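Local coordinates for protein Serpin48 (Tenebrio molitor, PDB 3OZQ) that specifically inhibits the protease SPE as a serpin of insect innate immunity, at residues 87-92 / 361-366. Sequence-based numbering, arbitrary orientation.
Sequences EEYTLH and KVKGMI
V362, whose CG1 meets the phenol end of Y89, closes its hairpin with two backbone bonds to M365: V362 N donates to M365 O at 2.7 Å, and M365 N returns to V362 O at 2.9 Å. Between them K363 and G364 make a type I' turn, both with positive phi, the two-residue connection of a tight beta hairpin. The case illustrates how a tight turn can set one valine methyl against a residue far away in sequence. The Y89 and V362 side chains point at each other across the gap between their backbones, and CG1 of V362 lies obliquely to the ring, 3.8 Å from Y89 CZ. That same methyl comes within 3.0 Å of the phenol oxygen, V362 CG1 to Y89 OH, unusually short for carbon against oxygen, so the exact value is doubtful. In serpin terms, strand 90-100 belongs to the large central sheet A, whereas strands 356-362 and 365-372 are neighbours in sheet B, so the contact bridges the two sheets. V362 holds CG1 anti to its backbone nitrogen (chi1 170°), which turns this branch to the tyrosine. Beyond CG the K363 chain is extended and crosses the end of the phenol, K363 CE standing 3.7 Å from Y89 OH. Although buried, the hydroxyl finds no hydrogen-bonding partner anywhere in the model; here its neighbours are carbons. Replacing Y89 by an alanine would probably leave CG1 of V362 without its aromatic cover and open a gap between the sheets. N16, from helix 10-29, binds the hairpin through G364 O and I366 N.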
loop_
_atom_site.group_PDB
_atom_site.type_symbol
_atom_site.label_atom_id
_atom_site.label_comp_id
_atom_site.label_asym_id
_atom_site.label_seq_id
_atom_site.Cartn_x
_atom_site.Cartn_y
_atom_site.Cartn_z
ATOM N N GLU A 87 -16.105 -11.295 2.769
ATOM C CA GLU A 87 -16.705 -11.668 4.032
ATOM C C GLU A 87 -15.570 -11.929 5.008
ATOM O O GLU A 87 -15.687 -11.653 6.200
ATOM C CB GLU A 87 -17.545 -12.935 3.873
ATOM C CG GLU A 87 -18.671 -12.821 2.866
ATOM C CD GLU A 87 -19.473 -14.100 2.744
ATOM O OE1 GLU A 87 -18.875 -15.200 2.836
ATOM O OE2 GLU A 87 -20.705 -14.005 2.563
ATOM N N GLU A 88 -14.464 -12.446 4.474
ATOM C CA GLU A 88 -13.323 -12.892 5.271
ATOM C C GLU A 88 -12.291 -11.804 5.589
ATOM O O GLU A 88 -11.485 -11.969 6.508
ATOM C CB GLU A 88 -12.617 -14.058 4.567
ATOM C CG GLU A 88 -13.510 -15.259 4.277
ATOM C CD GLU A 88 -14.079 -15.894 5.535
ATOM O OE1 GLU A 88 -15.093 -16.613 5.415
ATOM O OE2 GLU A 88 -13.514 -15.683 6.636
ATOM N N TYR A 89 -12.297 -10.715 4.822
ATOM C CA TYR A 89 -11.300 -9.660 4.993
ATOM C C TYR A 89 -11.734 -8.329 4.388
ATOM O O TYR A 89 -12.501 -8.296 3.421
ATOM C CB TYR A 89 -9.969 -10.078 4.375
ATOM C CG TYR A 89 -10.007 -10.279 2.872
ATOM C CD1 TYR A 89 -10.095 -9.196 2.000
ATOM C CD2 TYR A 89 -9.935 -11.552 2.324
ATOM C CE1 TYR A 89 -10.116 -9.384 0.626
ATOM C CE2 TYR A 89 -9.957 -11.749 0.958
ATOM C CZ TYR A 89 -10.044 -10.671 0.112
ATOM O OH TYR A 89 -10.064 -10.890 -1.249
ATOM N N THR A 90 -11.216 -7.232 4.944
ATOM C CA THR A 90 -11.624 -5.899 4.505
ATOM C C THR A 90 -10.465 -4.914 4.377
ATOM O O THR A 90 -9.667 -4.740 5.304
ATOM C CB THR A 90 -12.630 -5.283 5.482
ATOM O OG1 THR A 90 -13.485 -6.308 6.001
ATOM C CG2 THR A 90 -13.469 -4.206 4.782
ATOM N N LEU A 91 -10.384 -4.264 3.227
ATOM C CA LEU A 91 -9.526 -3.102 3.067
ATOM C C LEU A 91 -10.317 -1.846 3.429
ATOM O O LEU A 91 -11.397 -1.615 2.886
ATOM C CB LEU A 91 -9.037 -3.007 1.629
ATOM C CG LEU A 91 -8.140 -1.809 1.333
ATOM C CD1 LEU A 91 -6.839 -1.934 2.141
ATOM C CD2 LEU A 91 -7.860 -1.753 -0.155
ATOM N N HIS A 92 -9.795 -1.059 4.368
ATOM C CA HIS A 92 -10.396 0.216 4.745
ATOM C C HIS A 92 -9.579 1.333 4.113
ATOM O O HIS A 92 -8.361 1.369 4.246
ATOM C CB HIS A 92 -10.421 0.381 6.272
ATOM C CG HIS A 92 -11.227 -0.666 6.979
ATOM N ND1 HIS A 92 -10.729 -1.915 7.280
ATOM C CD2 HIS A 92 -12.508 -0.658 7.423
ATOM C CE1 HIS A 92 -11.660 -2.628 7.889
ATOM N NE2 HIS A 92 -12.751 -1.889 7.986
ATOM N N LYS A 361 -1.115 -9.811 -0.954
ATOM C CA LYS A 361 -1.778 -9.974 -2.255
ATOM C C LYS A 361 -3.226 -10.339 -2.068
ATOM O O LYS A 361 -3.579 -11.071 -1.143
ATOM C CB LYS A 361 -1.156 -11.091 -3.088
ATOM C CG LYS A 361 0.106 -10.758 -3.842
ATOM C CD LYS A 361 0.481 -11.907 -4.803
ATOM C CE LYS A 361 0.678 -13.226 -4.052
ATOM N NZ LYS A 361 1.095 -14.367 -4.939
ATOM N N VAL A 362 -4.068 -9.839 -2.964
ATOM C CA VAL A 362 -5.436 -10.306 -3.047
ATOM C C VAL A 362 -5.740 -10.645 -4.500
ATOM O O VAL A 362 -5.669 -9.782 -5.377
ATOM C CB VAL A 362 -6.432 -9.269 -2.522
ATOM C CG1 VAL A 362 -7.855 -9.695 -2.862
ATOM C CG2 VAL A 362 -6.263 -9.084 -1.017
ATOM N N LYS A 363 -6.040 -11.915 -4.754
ATOM C CA LYS A 363 -6.406 -12.351 -6.094
ATOM C C LYS A 363 -5.322 -11.981 -7.099
ATOM O O LYS A 363 -5.603 -11.398 -8.157
ATOM C CB LYS A 363 -7.762 -11.746 -6.481
ATOM C CG LYS A 363 -8.773 -11.871 -5.346
ATOM C CD LYS A 363 -10.195 -11.537 -5.762
ATOM C CE LYS A 363 -11.162 -11.813 -4.608
ATOM N NZ LYS A 363 -12.595 -11.614 -4.983
ATOM N N GLY A 364 -4.081 -12.313 -6.749
ATOM C CA GLY A 364 -2.932 -12.076 -7.608
ATOM C C GLY A 364 -2.464 -10.625 -7.621
ATOM O O GLY A 364 -1.429 -10.295 -8.201
ATOM N N MET A 365 -3.215 -9.745 -6.978
ATOM C CA MET A 365 -2.804 -8.346 -6.960
ATOM C C MET A 365 -2.167 -7.908 -5.638
ATOM O O MET A 365 -2.748 -8.084 -4.566
ATOM C CB MET A 365 -3.975 -7.442 -7.286
ATOM C CG MET A 365 -3.552 -6.015 -7.582
ATOM S SD MET A 365 -4.978 -5.013 -7.950
ATOM C CE MET A 365 -5.859 -5.080 -6.400
ATOM N N ILE A 366 -0.974 -7.331 -5.734
ATOM C CA ILE A 366 -0.303 -6.749 -4.571
ATOM C C ILE A 366 -1.031 -5.507 -4.040
ATOM O O ILE A 366 -1.229 -4.534 -4.761
ATOM C CB ILE A 366 1.158 -6.404 -4.890
ATOM C CG1 ILE A 366 1.924 -7.680 -5.249
ATOM C CG2 ILE A 366 1.833 -5.701 -3.685
ATOM C CD1 ILE A 366 3.358 -7.447 -5.659
#